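Local coordinates for cell division control protein 45 cdc45 putative (Entamoeba histolytica, PDB 6CC2), which probably serves in eukaryotic DNA replication as the Cdc45 subunit of the CMG (Cdc45-MCM-GINS) helicase, built on a fold related to RecJ-type DHH phosphoesterases, at residues Q26-P31 / H78-I83; V103-S108 / I122-S127; D210-L215 / S353-A358; V408-I413 / E435-R440; Q449-L454 / F468-L473. All coordinates share one frame; numbering follows the deposited sequence.

How the contacts relate
Contacts 1 and 2 are successive steps across one parallel sheet: strands 77-83 and 102-106 are neighbours, the centres lie 10 Å apart, and Phe82 N probably bonds to Tyr104 O at 2.9 Å. Contact 3, a helix pair near the middle of the chain, is about 22 Å from contact 1, centre to centre, and touches contact 2 where Ser108 CB meets Gln211 NE2. Contacts 4 and 5, with centres 11 Å apart, belong to a second, mixed-sheet unit; a bound diethylene glycol lies near contact 4 and a 1,2-ethanediol near contact 5, both probably from the crystallisation liquor. Contacts 1 and 4 stand on opposite sides of the chain's centre, their centres 38 Å apart.

Contact 1 (Q26-P31 / H78-I83); sequences QLYVSP and HTVFFI
Tyr28 and Phe82 point the same way from adjacent strands and meet as a T-shaped pair: the edge of Phe82 is turned onto one face of Tyr28, with centroids 5.1 Å apart and planes at 82°. The touch falls near the rim of the tyrosine ring, where Phe82 CE1 faces Tyr28 CD1 at 3.6 Å. Beyond it the phenol hydroxyl bonds within its own strand, Tyr28 OH donating to Gln26 OE1 over 2.7 Å from above the amide carbonyl plane. That amide is tied at its other end too, through NE2 to Thr71, while OE1 also lies beside Val80 CG1.

On the opposite face of the sheet Leu27 and Phe81 stand side by side. Leu27 CG, beside its backbone N (chi1 -61°), lies 4.0 Å from Phe81 CB. The branch Leu27 CD2 rests on Phe81 CB at 3.9 Å and touches Ile83 CD1 obliquely. Between the two layers runs the parallel ladder of backbone bonds, among them Tyr28 N to Phe81 O at 2.7 Å. Where strand 24-29 ends, Ser30 clasps Ile83 O twice, by OG at 2.9 Å, in the carbonyl plane and on a lone pair, and by N at 3.3 Å.

In this Rossmann-like sheet the pair is flanked by strands 53-57 and 102-106; helix 33-48 covers the Leu27, Val29 and Ile83 face.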
# COMPACT_ATOMS: atom_id res chain seq x y z
N GLN A 26 -1.40 -23.43 -1.70
CA GLN A 26 -0.67 -22.52 -0.82
C GLN A 26 -0.56 -21.18 -1.54
O GLN A 26 -0.07 -21.12 -2.67
CB GLN A 26 0.71 -23.09 -0.53
CG GLN A 26 1.24 -22.78 0.83
CD GLN A 26 2.59 -23.42 1.03
OE1 GLN A 26 3.31 -23.68 0.06
NE2 GLN A 26 2.96 -23.66 2.28
N LEU A 27 -1.01 -20.11 -0.88
CA LEU A 27 -0.97 -18.78 -1.47
C LEU A 27 -0.04 -17.90 -0.66
O LEU A 27 -0.28 -17.66 0.52
CB LEU A 27 -2.38 -18.16 -1.54
CG LEU A 27 -3.36 -18.96 -2.39
CD1 LEU A 27 -4.23 -19.84 -1.51
CD2 LEU A 27 -4.19 -18.05 -3.26
N TYR A 28 1.05 -17.47 -1.29
CA TYR A 28 2.05 -16.60 -0.68
C TYR A 28 1.66 -15.14 -0.97
O TYR A 28 1.53 -14.74 -2.12
CB TYR A 28 3.43 -16.91 -1.25
CG TYR A 28 3.97 -18.29 -0.94
CD1 TYR A 28 3.33 -19.43 -1.40
CD2 TYR A 28 5.13 -18.44 -0.20
CE1 TYR A 28 3.83 -20.69 -1.10
CE2 TYR A 28 5.65 -19.69 0.09
CZ TYR A 28 4.98 -20.82 -0.36
OH TYR A 28 5.50 -22.05 -0.06
N VAL A 29 1.48 -14.36 0.10
CA VAL A 29 0.85 -13.06 0.01
C VAL A 29 1.86 -12.02 0.48
O VAL A 29 2.28 -12.05 1.64
CB VAL A 29 -0.43 -12.99 0.84
CG1 VAL A 29 -1.12 -11.65 0.63
CG2 VAL A 29 -1.35 -14.14 0.50
N SER A 30 2.24 -11.14 -0.41
CA SER A 30 3.09 -10.01 -0.04
C SER A 30 2.26 -8.91 0.64
O SER A 30 1.04 -8.89 0.54
CB SER A 30 3.81 -9.51 -1.27
OG SER A 30 2.90 -8.97 -2.20
N PRO A 31 2.92 -7.98 1.35
CA PRO A 31 2.18 -7.08 2.27
C PRO A 31 1.58 -5.84 1.61
O PRO A 31 1.99 -4.70 1.85
CB PRO A 31 3.24 -6.70 3.31
CG PRO A 31 4.52 -7.39 2.91
CD PRO A 31 4.38 -7.87 1.52
N HIS A 78 -0.09 -29.04 -3.60
CA HIS A 78 0.04 -29.36 -5.02
C HIS A 78 0.18 -28.14 -5.90
O HIS A 78 0.68 -28.26 -7.03
CB HIS A 78 -1.18 -30.17 -5.50
CG HIS A 78 -2.49 -29.42 -5.43
ND1 HIS A 78 -2.96 -28.65 -6.47
CD2 HIS A 78 -3.43 -29.34 -4.46
CE1 HIS A 78 -4.13 -28.13 -6.15
NE2 HIS A 78 -4.44 -28.54 -4.93
N THR A 79 -0.21 -26.96 -5.42
CA THR A 79 -0.20 -25.75 -6.20
C THR A 79 0.21 -24.61 -5.28
O THR A 79 -0.20 -24.58 -4.12
CB THR A 79 -1.58 -25.44 -6.79
OG1 THR A 79 -2.02 -26.51 -7.62
CG2 THR A 79 -1.54 -24.18 -7.63
N VAL A 80 1.00 -23.68 -5.80
CA VAL A 80 1.32 -22.44 -5.09
C VAL A 80 0.95 -21.26 -5.97
O VAL A 80 1.13 -21.30 -7.19
CB VAL A 80 2.81 -22.37 -4.67
CG1 VAL A 80 3.13 -23.52 -3.77
CG2 VAL A 80 3.71 -22.32 -5.89
N PHE A 81 0.42 -20.22 -5.33
CA PHE A 81 0.21 -18.92 -5.94
C PHE A 81 1.12 -17.92 -5.23
O PHE A 81 1.15 -17.90 -4.00
CB PHE A 81 -1.24 -18.46 -5.78
CG PHE A 81 -2.19 -19.15 -6.68
CD1 PHE A 81 -2.71 -20.39 -6.34
CD2 PHE A 81 -2.60 -18.55 -7.87
CE1 PHE A 81 -3.62 -21.03 -7.17
CE2 PHE A 81 -3.51 -19.20 -8.70
CZ PHE A 81 -4.00 -20.43 -8.35
N PHE A 82 1.84 -17.13 -6.00
CA PHE A 82 2.61 -16.00 -5.49
C PHE A 82 1.85 -14.74 -5.86
O PHE A 82 1.58 -14.49 -7.05
CB PHE A 82 4.02 -15.99 -6.09
CG PHE A 82 4.83 -17.23 -5.77
CD1 PHE A 82 4.74 -17.84 -4.53
CD2 PHE A 82 5.67 -17.77 -6.72
CE1 PHE A 82 5.49 -18.97 -4.24
CE2 PHE A 82 6.43 -18.90 -6.43
CZ PHE A 82 6.34 -19.51 -5.18
N ILE A 83 1.45 -13.97 -4.85
CA ILE A 83 0.58 -12.81 -5.04
C ILE A 83 1.35 -11.52 -4.78
O ILE A 83 1.83 -11.27 -3.67
CB ILE A 83 -0.66 -12.91 -4.13
CG1 ILE A 83 -1.46 -14.17 -4.47
CG2 ILE A 83 -1.53 -11.66 -4.25
CD1 ILE A 83 -2.64 -14.43 -3.54

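Contact 2 (V103-S108 / I122-S127); sequences VYIIDS and IGLITS
The strands holding Tyr104 and Gly123 are neighbours in the parallel sheet of what is probably the DHH-like domain, as in RecJ relatives, joined in a beta-alpha-beta crossover through helix 114-118. Gly123 is bonded to the other strand through both its N and its O: its N donates to Val103 O at 2.9 Å, and its O accepts from Ile105 N at 2.7 Å. Having no side chain, it leaves room for the rim of the tyrosine ring, Tyr104 CD1 coming to 4.0 Å from Gly123 CA, with Gly123 O at the ring edge.

Branched side chains fill both faces. On one, Ile105 stands beside Leu124, pointing the same way, and extends to meet Ile122, its CD1 3.7 Å from Ile122 CG2. On the other, the extended chain of Ile125 (chi2 173°) sets CD1 between two partners: Ile106 CG1 at 3.8 Å and Tyr104 CB at the same distance.

The strands then part, and a water takes over the pairing. Ile105 O, already bonded to Ile125 N at 2.8 Å, also accepts from this water, which donates to Ile125 O as well and receives from Asp107 N at 3.0 Å. The water thereby links the strand ends where the Asp107-Ser108-His109 run begins, which probably occupies the place of the DHH motif in RecJ relatives.

Strand 77-83 lies beyond strand 102-106, strand 2-3 beyond 122-125, and helices 8-20 and 182-192 cover the Tyr104, Ile106 and Ile125 side.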
# COMPACT_ATOMS: atom_id res chain seq x y z
N VAL A 103 2.95 -23.88 -10.24
CA VAL A 103 3.39 -22.58 -9.75
C VAL A 103 2.69 -21.51 -10.57
O VAL A 103 2.88 -21.44 -11.79
CB VAL A 103 4.91 -22.42 -9.83
CG1 VAL A 103 5.31 -21.00 -9.43
CG2 VAL A 103 5.60 -23.46 -8.94
N TYR A 104 1.89 -20.68 -9.90
CA TYR A 104 1.19 -19.58 -10.54
C TYR A 104 1.59 -18.28 -9.88
O TYR A 104 1.81 -18.22 -8.66
CB TYR A 104 -0.34 -19.77 -10.49
CG TYR A 104 -0.79 -20.98 -11.26
CD1 TYR A 104 -0.73 -20.99 -12.65
CD2 TYR A 104 -1.26 -22.11 -10.62
CE1 TYR A 104 -1.13 -22.11 -13.38
CE2 TYR A 104 -1.65 -23.23 -11.34
CZ TYR A 104 -1.59 -23.22 -12.71
OH TYR A 104 -1.97 -24.33 -13.44
N ILE A 105 1.66 -17.23 -10.68
CA ILE A 105 2.06 -15.91 -10.20
C ILE A 105 1.02 -14.89 -10.65
O ILE A 105 0.71 -14.79 -11.84
CB ILE A 105 3.46 -15.53 -10.71
CG1 ILE A 105 4.49 -16.52 -10.16
CG2 ILE A 105 3.79 -14.09 -10.29
CD1 ILE A 105 5.90 -16.29 -10.71
N ILE A 106 0.49 -14.12 -9.69
CA ILE A 106 -0.39 -13.00 -9.97
C ILE A 106 0.30 -11.78 -9.36
O ILE A 106 0.25 -11.57 -8.15
CB ILE A 106 -1.79 -13.18 -9.39
CG1 ILE A 106 -2.43 -14.46 -9.89
CG2 ILE A 106 -2.69 -11.99 -9.78
CD1 ILE A 106 -3.79 -14.77 -9.24
N ASP A 107 0.95 -10.98 -10.19
CA ASP A 107 1.84 -9.91 -9.70
C ASP A 107 1.63 -8.68 -10.57
O ASP A 107 1.56 -8.79 -11.80
CB ASP A 107 3.30 -10.39 -9.75
CG ASP A 107 4.26 -9.43 -9.11
OD1 ASP A 107 3.84 -8.33 -8.70
OD2 ASP A 107 5.47 -9.78 -9.00
N SER A 108 1.52 -7.52 -9.94
CA SER A 108 1.31 -6.28 -10.68
C SER A 108 2.60 -5.64 -11.19
O SER A 108 2.53 -4.72 -12.01
CB SER A 108 0.56 -5.26 -9.81
OG SER A 108 1.36 -4.86 -8.70
N ILE A 122 6.14 -22.10 -15.11
CA ILE A 122 5.80 -20.94 -14.31
C ILE A 122 4.63 -20.25 -15.00
O ILE A 122 4.73 -19.85 -16.16
CB ILE A 122 6.99 -19.98 -14.15
CG1 ILE A 122 8.13 -20.68 -13.41
CG2 ILE A 122 6.57 -18.71 -13.39
CD1 ILE A 122 9.43 -19.92 -13.38
N GLY A 123 3.50 -20.17 -14.30
CA GLY A 123 2.30 -19.59 -14.87
C GLY A 123 2.09 -18.15 -14.44
O GLY A 123 1.59 -17.90 -13.34
N LEU A 124 2.47 -17.21 -15.30
CA LEU A 124 2.26 -15.79 -15.06
C LEU A 124 0.85 -15.41 -15.50
O LEU A 124 0.56 -15.35 -16.70
CB LEU A 124 3.30 -14.96 -15.82
CG LEU A 124 4.75 -15.15 -15.46
CD1 LEU A 124 5.65 -14.65 -16.59
CD2 LEU A 124 5.07 -14.39 -14.16
N ILE A 125 -0.03 -15.16 -14.55
CA ILE A 125 -1.44 -14.96 -14.85
C ILE A 125 -1.70 -13.50 -15.17
O ILE A 125 -1.32 -12.59 -14.41
CB ILE A 125 -2.33 -15.43 -13.69
CG1 ILE A 125 -2.12 -16.92 -13.45
CG2 ILE A 125 -3.80 -15.14 -13.99
CD1 ILE A 125 -2.84 -17.43 -12.21
N THR A 126 -2.34 -13.26 -16.32
CA THR A 126 -2.81 -11.94 -16.71
C THR A 126 -4.27 -12.06 -17.10
O THR A 126 -4.76 -13.15 -17.41
CB THR A 126 -2.02 -11.37 -17.89
OG1 THR A 126 -2.42 -12.05 -19.08
CG2 THR A 126 -0.52 -11.55 -17.69
N SER A 127 -4.96 -10.92 -17.10
CA SER A 127 -6.40 -10.91 -17.36
C SER A 127 -6.76 -10.83 -18.83
O SER A 127 -7.95 -10.96 -19.17
CB SER A 127 -7.04 -9.73 -16.63
OG SER A 127 -6.66 -8.52 -17.24
O HOH W 1 1.22 -12.22 -12.96

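Contact 3 (D210-L215 / S353-A358); sequences DQYISL and SAFDAA
A single water spans Asp210 and Ala358, donating to Asp210 OD1 at 2.8 Å and to Ala358 O at 3.0 Å; it is the polar link of an otherwise apolar meeting of helices. The other carboxylate oxygen, Asp210 OD2, is engaged by Asp34 N at the start of helix 33-48. Beside this bridge, Ile213 CD1 presses on Ala358 CB at 3.7 Å and also lies in the plane of the Phe355 ring, at its edge. Ile213 and Phe355 slide past each other in opposite directions, whereas Tyr212 approaches the phenylalanine obliquely. These two rings meet rim to rim, neither over the other's face, with planes at 60° and Tyr212 CD2 3.7 Å from Phe355 CE1.

The contact joins one helix at its end to another at its beginning. Helix 199-213 closes in a Schellman motif, Leu215 taking a positive phi. Helix 354-364 opens with a capping box: Asp356 N donates to Ser353 OG at 3.1 Å, and Ser353 N returns the bond to Asp356 OD2 at 3.0 Å, from above the carboxylate plane. Asp356 OD2 has a second partner in Arg263, a salt bridge. The Tyr222 ring also meets that of Phe355.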
# COMPACT_ATOMS: atom_id res chain seq x y z
N ASP A 210 -6.07 0.92 -3.15
CA ASP A 210 -4.76 0.70 -2.53
C ASP A 210 -3.63 1.07 -3.49
O ASP A 210 -2.66 1.74 -3.12
CB ASP A 210 -4.63 -0.75 -2.08
CG ASP A 210 -3.26 -1.06 -1.50
OD1 ASP A 210 -2.80 -0.32 -0.61
OD2 ASP A 210 -2.62 -2.07 -1.95
N GLN A 211 -3.73 0.62 -4.75
CA GLN A 211 -2.70 1.00 -5.73
C GLN A 211 -2.57 2.52 -5.85
O GLN A 211 -1.45 3.05 -5.94
CB GLN A 211 -3.03 0.43 -7.10
CG GLN A 211 -2.79 -1.05 -7.26
CD GLN A 211 -2.95 -1.43 -8.71
OE1 GLN A 211 -3.98 -1.17 -9.32
NE2 GLN A 211 -1.90 -2.03 -9.28
N TYR A 212 -3.68 3.23 -5.89
CA TYR A 212 -3.61 4.69 -6.07
C TYR A 212 -3.06 5.36 -4.82
O TYR A 212 -2.17 6.22 -4.91
CB TYR A 212 -5.00 5.24 -6.45
CG TYR A 212 -5.03 6.72 -6.68
CD1 TYR A 212 -4.45 7.30 -7.83
CD2 TYR A 212 -5.63 7.58 -5.76
CE1 TYR A 212 -4.48 8.65 -8.04
CE2 TYR A 212 -5.68 8.95 -5.98
CZ TYR A 212 -5.10 9.49 -7.11
OH TYR A 212 -5.13 10.85 -7.31
N ILE A 213 -3.57 4.99 -3.63
CA ILE A 213 -3.03 5.51 -2.38
C ILE A 213 -1.53 5.27 -2.29
O ILE A 213 -0.77 6.13 -1.81
CB ILE A 213 -3.75 4.85 -1.18
CG1 ILE A 213 -5.17 5.36 -1.10
CG2 ILE A 213 -3.00 5.13 0.11
CD1 ILE A 213 -6.08 4.53 -0.15
N SER A 214 -1.08 4.08 -2.72
CA SER A 214 0.31 3.67 -2.58
C SER A 214 1.22 4.26 -3.65
O SER A 214 2.42 3.94 -3.66
CB SER A 214 0.39 2.14 -2.61
OG SER A 214 -0.28 1.57 -1.51
N LEU A 215 0.69 5.09 -4.55
CA LEU A 215 1.45 5.78 -5.58
C LEU A 215 1.97 4.84 -6.68
O LEU A 215 2.95 5.15 -7.36
CB LEU A 215 2.63 6.56 -4.96
CG LEU A 215 2.23 7.41 -3.77
CD1 LEU A 215 3.44 8.19 -3.26
CD2 LEU A 215 1.11 8.36 -4.12
N SER A 353 -16.29 4.54 1.76
CA SER A 353 -15.85 4.30 0.40
C SER A 353 -14.70 3.29 0.37
O SER A 353 -14.10 2.95 1.40
CB SER A 353 -15.38 5.60 -0.25
OG SER A 353 -14.09 5.91 0.23
N ALA A 354 -14.38 2.83 -0.84
CA ALA A 354 -13.25 1.91 -1.00
C ALA A 354 -11.93 2.59 -0.69
O ALA A 354 -10.98 1.90 -0.32
CB ALA A 354 -13.26 1.33 -2.41
N PHE A 355 -11.85 3.94 -0.79
CA PHE A 355 -10.66 4.62 -0.32
C PHE A 355 -10.57 4.58 1.20
O PHE A 355 -9.50 4.33 1.76
CB PHE A 355 -10.64 6.07 -0.79
CG PHE A 355 -10.14 6.25 -2.20
CD1 PHE A 355 -8.86 5.87 -2.54
CD2 PHE A 355 -10.93 6.81 -3.16
CE1 PHE A 355 -8.39 6.06 -3.83
CE2 PHE A 355 -10.46 7.01 -4.44
CZ PHE A 355 -9.20 6.62 -4.77
N ASP A 356 -11.70 4.84 1.88
CA ASP A 356 -11.71 4.77 3.33
C ASP A 356 -11.27 3.38 3.79
O ASP A 356 -10.47 3.23 4.72
CB ASP A 356 -13.10 5.06 3.90
CG ASP A 356 -13.61 6.45 3.57
OD1 ASP A 356 -12.82 7.40 3.49
OD2 ASP A 356 -14.88 6.56 3.40
N ALA A 357 -11.85 2.35 3.17
CA ALA A 357 -11.53 0.99 3.54
C ALA A 357 -10.08 0.65 3.26
O ALA A 357 -9.43 -0.05 4.06
CB ALA A 357 -12.46 0.03 2.80
N ALA A 358 -9.54 1.09 2.10
CA ALA A 358 -8.13 0.85 1.82
C ALA A 358 -7.22 1.54 2.84
O ALA A 358 -6.19 0.97 3.26
CB ALA A 358 -7.81 1.26 0.40
O HOH W 2 -4.03 1.41 1.26

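Contact 4 (V408-I413 / E435-R440); sequences VETGII and ELLSIR
Leu437 and Thr410 reach toward each other tip to tip across two helices that stay well apart. Their axes come no nearer than 11.9 Å and run at 132°, so the gap is spanned by side chains alone. Leu437, the residue most covered here, carries its CG beside the backbone N (chi1 -62°) and splits its two methyls between partners: CD2 sits 4.0 Å from Thr410 CG2, while CD1 meets Ile413 CG2 obliquely at 4.2 Å.

Thr410 turns its methyl to the leucine, while its hydroxyl lies close to the arginine without bonding to it. Arg440 slides past it in the opposite direction, its chain bent at chi3 (47°), which sets NE; NH2 lies 3.0 Å from Thr410 OG1. The approach is oblique to the guanidinium and the angle is too poor for a hydrogen bond; the threonine hydroxyl is instead bonded to Asn406 O, one turn back in its own helix. Glu409 extends toward the same group, but its OE2 remains 4.3 Å from Arg440 NH2, beyond salt-bridge range. The carboxylate may still add a weak electrostatic attraction at this more open border of the contact.

The side chain of Ile413 is about 4 Å from a bound diethylene glycol, probably from the crystallisation liquor. Between the two helices the chain forms the hairpin of strands 419-423 and 427-432, crosslinked by the Cys420-Cys430 disulfide, and Leu450 of helix 444-462 also touches Thr410.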
# COMPACT_ATOMS: atom_id res chain seq x y z
N VAL A 408 2.98 13.24 10.67
CA VAL A 408 3.01 14.59 10.10
C VAL A 408 3.63 15.56 11.08
O VAL A 408 4.51 16.37 10.73
CB VAL A 408 1.59 15.02 9.68
CG1 VAL A 408 1.57 16.55 9.40
CG2 VAL A 408 1.15 14.26 8.47
N GLU A 409 3.22 15.49 12.35
CA GLU A 409 3.78 16.39 13.36
C GLU A 409 5.30 16.24 13.45
O GLU A 409 6.05 17.23 13.40
CB GLU A 409 3.13 16.13 14.71
CG GLU A 409 3.70 16.98 15.85
CD GLU A 409 3.04 16.70 17.18
OE1 GLU A 409 2.16 17.49 17.58
OE2 GLU A 409 3.39 15.68 17.82
N THR A 410 5.78 15.00 13.63
CA THR A 410 7.22 14.79 13.71
C THR A 410 7.90 15.16 12.39
O THR A 410 8.96 15.80 12.38
CB THR A 410 7.50 13.32 14.04
OG1 THR A 410 6.84 12.95 15.26
CG2 THR A 410 9.01 13.05 14.19
N GLY A 411 7.29 14.77 11.28
CA GLY A 411 7.95 14.92 9.99
C GLY A 411 8.15 16.37 9.62
O GLY A 411 9.21 16.74 9.09
N ILE A 412 7.15 17.20 9.89
CA ILE A 412 7.27 18.63 9.65
C ILE A 412 8.47 19.19 10.41
O ILE A 412 9.26 19.96 9.86
CB ILE A 412 5.98 19.36 10.06
CG1 ILE A 412 4.85 19.02 9.09
CG2 ILE A 412 6.22 20.87 10.11
CD1 ILE A 412 3.50 19.55 9.52
N ILE A 413 8.61 18.81 11.69
CA ILE A 413 9.74 19.30 12.48
C ILE A 413 11.05 18.91 11.82
O ILE A 413 11.96 19.74 11.66
CB ILE A 413 9.65 18.76 13.92
CG1 ILE A 413 8.43 19.34 14.63
CG2 ILE A 413 10.92 19.07 14.70
CD1 ILE A 413 8.11 18.66 15.96
N GLU A 435 16.53 14.34 21.91
CA GLU A 435 16.13 13.38 22.95
C GLU A 435 14.70 12.89 22.74
O GLU A 435 14.45 11.68 22.68
CB GLU A 435 16.30 14.02 24.33
CG GLU A 435 15.90 13.09 25.47
CD GLU A 435 16.35 13.57 26.83
OE1 GLU A 435 16.65 14.77 27.01
OE2 GLU A 435 16.41 12.71 27.75
N LEU A 436 13.76 13.82 22.59
CA LEU A 436 12.34 13.46 22.57
C LEU A 436 11.97 12.69 21.31
O LEU A 436 11.31 11.64 21.38
CB LEU A 436 11.48 14.72 22.70
CG LEU A 436 9.97 14.53 22.54
CD1 LEU A 436 9.42 13.56 23.58
CD2 LEU A 436 9.26 15.87 22.62
N LEU A 437 12.34 13.21 20.13
CA LEU A 437 11.96 12.54 18.89
C LEU A 437 12.63 11.18 18.79
O LEU A 437 12.02 10.22 18.30
CB LEU A 437 12.35 13.40 17.69
CG LEU A 437 11.68 14.76 17.55
CD1 LEU A 437 12.09 15.38 16.21
CD2 LEU A 437 10.18 14.67 17.66
N SER A 438 13.87 11.07 19.26
CA SER A 438 14.63 9.82 19.12
C SER A 438 13.97 8.70 19.91
O SER A 438 13.82 7.58 19.41
CB SER A 438 16.07 10.04 19.60
OG SER A 438 16.77 10.90 18.73
N ILE A 439 13.59 8.99 21.15
CA ILE A 439 13.01 7.95 22.00
C ILE A 439 11.71 7.45 21.39
O ILE A 439 11.36 6.28 21.53
CB ILE A 439 12.82 8.49 23.43
CG1 ILE A 439 13.00 7.37 24.45
CG2 ILE A 439 11.45 9.12 23.60
CD1 ILE A 439 14.46 6.99 24.68
N ARG A 440 10.99 8.32 20.66
CA ARG A 440 9.71 7.94 20.08
C ARG A 440 9.83 7.12 18.79
O ARG A 440 8.89 6.39 18.45
CB ARG A 440 8.89 9.19 19.79
CG ARG A 440 8.45 9.95 21.04
CD ARG A 440 7.88 11.31 20.67
NE ARG A 440 6.94 11.21 19.56
CZ ARG A 440 6.49 12.25 18.86
NH1 ARG A 440 6.89 13.48 19.16
NH2 ARG A 440 5.64 12.05 17.86

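Contact 5 (Q449-L454 / F468-L473); sequences QLAQFL and FILAVL
Leu454 N donates to Leu450 O at 2.8 Å, a helical bond that sets these two leucines one turn apart, both bearing on strand 468-474. The helix belongs to a beta-alpha-beta crossover: strand 427-432 leads through helices 435-441 and 444-462 to strand 468-474, its parallel neighbour in the mixed sheet. Helix 444-462 lies over that sheet, its axis 8.2 Å from the strand's at an angle of 137°.

Leu470 is the strand residue nearest Ala451, and it points toward the helix. Its CG is anti to the backbone N (chi1 173°). Leu470 CD2 touches Leu450 CG at 4.0 Å, the two side chains crossing at about a right angle. The small Ala451 lets the strand come close, with Ala451 CB 4.1 Å from Leu470 CB. On the other branch, Leu470 CD1 meets Leu454 CD1.

Helix 393-417 packs on the same leucines, through Leu414 on both Leu450 and Leu454. At the start of the strand, Phe468 presents a ring face to the helix, and Leu454 crosses it obliquely in a CH-pi contact: Leu454 CB stands 3.8 Å from the centroid of the Phe468 ring, displaced toward the rim so that its nearest ring atom is CZ, at 3.6 Å.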
# COMPACT_ATOMS: atom_id res chain seq x y z
N GLN A 449 8.02 3.61 9.61
CA GLN A 449 6.88 4.45 9.24
C GLN A 449 7.30 5.88 9.01
O GLN A 449 6.80 6.55 8.10
CB GLN A 449 5.81 4.38 10.34
CG GLN A 449 5.19 3.01 10.48
CD GLN A 449 4.13 3.01 11.53
OE1 GLN A 449 3.08 3.63 11.38
NE2 GLN A 449 4.41 2.33 12.62
N LEU A 450 8.22 6.39 9.85
CA LEU A 450 8.69 7.76 9.67
C LEU A 450 9.50 7.90 8.40
O LEU A 450 9.35 8.88 7.67
CB LEU A 450 9.49 8.18 10.91
CG LEU A 450 10.02 9.61 10.88
CD1 LEU A 450 8.86 10.60 10.73
CD2 LEU A 450 10.79 9.92 12.16
N ALA A 451 10.35 6.91 8.10
CA ALA A 451 11.13 6.97 6.86
C ALA A 451 10.22 7.02 5.64
O ALA A 451 10.49 7.76 4.69
CB ALA A 451 12.07 5.78 6.76
N GLN A 452 9.15 6.21 5.63
CA GLN A 452 8.21 6.20 4.52
C GLN A 452 7.53 7.55 4.37
O GLN A 452 7.39 8.07 3.26
CB GLN A 452 7.16 5.11 4.72
CG GLN A 452 6.09 5.10 3.64
CD GLN A 452 5.22 3.85 3.70
OE1 GLN A 452 5.51 2.92 4.46
NE2 GLN A 452 4.16 3.83 2.91
N PHE A 453 7.12 8.14 5.49
CA PHE A 453 6.51 9.46 5.44
C PHE A 453 7.49 10.49 4.90
O PHE A 453 7.13 11.33 4.05
CB PHE A 453 5.99 9.88 6.81
CG PHE A 453 5.47 11.28 6.82
CD1 PHE A 453 4.17 11.54 6.39
CD2 PHE A 453 6.28 12.34 7.15
CE1 PHE A 453 3.70 12.83 6.34
CE2 PHE A 453 5.81 13.63 7.11
CZ PHE A 453 4.52 13.88 6.69
N LEU A 454 8.72 10.51 5.44
CA LEU A 454 9.69 11.51 5.04
C LEU A 454 10.09 11.33 3.59
O LEU A 454 10.33 12.34 2.89
CB LEU A 454 10.92 11.47 5.96
CG LEU A 454 10.70 11.94 7.37
CD1 LEU A 454 11.91 11.58 8.25
CD2 LEU A 454 10.47 13.46 7.43
N PHE A 468 14.98 7.04 0.71
CA PHE A 468 15.23 7.79 1.93
C PHE A 468 15.92 6.90 2.97
O PHE A 468 15.47 5.78 3.22
CB PHE A 468 13.91 8.34 2.51
CG PHE A 468 14.10 9.47 3.47
CD1 PHE A 468 14.41 9.23 4.80
CD2 PHE A 468 13.93 10.78 3.05
CE1 PHE A 468 14.59 10.28 5.67
CE2 PHE A 468 14.09 11.84 3.92
CZ PHE A 468 14.44 11.60 5.23
N ILE A 469 16.99 7.41 3.56
CA ILE A 469 17.73 6.71 4.61
C ILE A 469 17.64 7.56 5.87
O ILE A 469 18.01 8.74 5.87
CB ILE A 469 19.20 6.45 4.22
CG1 ILE A 469 19.25 5.50 3.04
CG2 ILE A 469 19.95 5.85 5.43
CD1 ILE A 469 20.59 5.33 2.43
N LEU A 470 17.10 6.96 6.93
CA LEU A 470 16.81 7.64 8.18
C LEU A 470 17.61 6.97 9.29
O LEU A 470 17.56 5.75 9.43
CB LEU A 470 15.31 7.56 8.50
CG LEU A 470 14.91 8.09 9.87
CD1 LEU A 470 15.07 9.55 9.96
CD2 LEU A 470 13.45 7.68 10.14
N ALA A 471 18.35 7.78 10.04
CA ALA A 471 19.09 7.32 11.22
C ALA A 471 18.50 7.93 12.48
O ALA A 471 18.42 9.16 12.59
CB ALA A 471 20.56 7.70 11.11
N VAL A 472 18.10 7.09 13.43
CA VAL A 472 17.50 7.55 14.67
C VAL A 472 18.33 7.07 15.85
O VAL A 472 18.62 5.87 15.96
CB VAL A 472 16.04 7.06 14.81
CG1 VAL A 472 15.39 7.70 16.07
CG2 VAL A 472 15.24 7.37 13.55
N LEU A 473 18.67 8.01 16.73
CA LEU A 473 19.47 7.68 17.90
C LEU A 473 18.71 6.77 18.83
O LEU A 473 17.57 7.05 19.20
CB LEU A 473 19.87 8.97 18.63
CG LEU A 473 20.64 8.77 19.93
CD1 LEU A 473 22.01 8.16 19.68
CD2 LEU A 473 20.76 10.09 20.68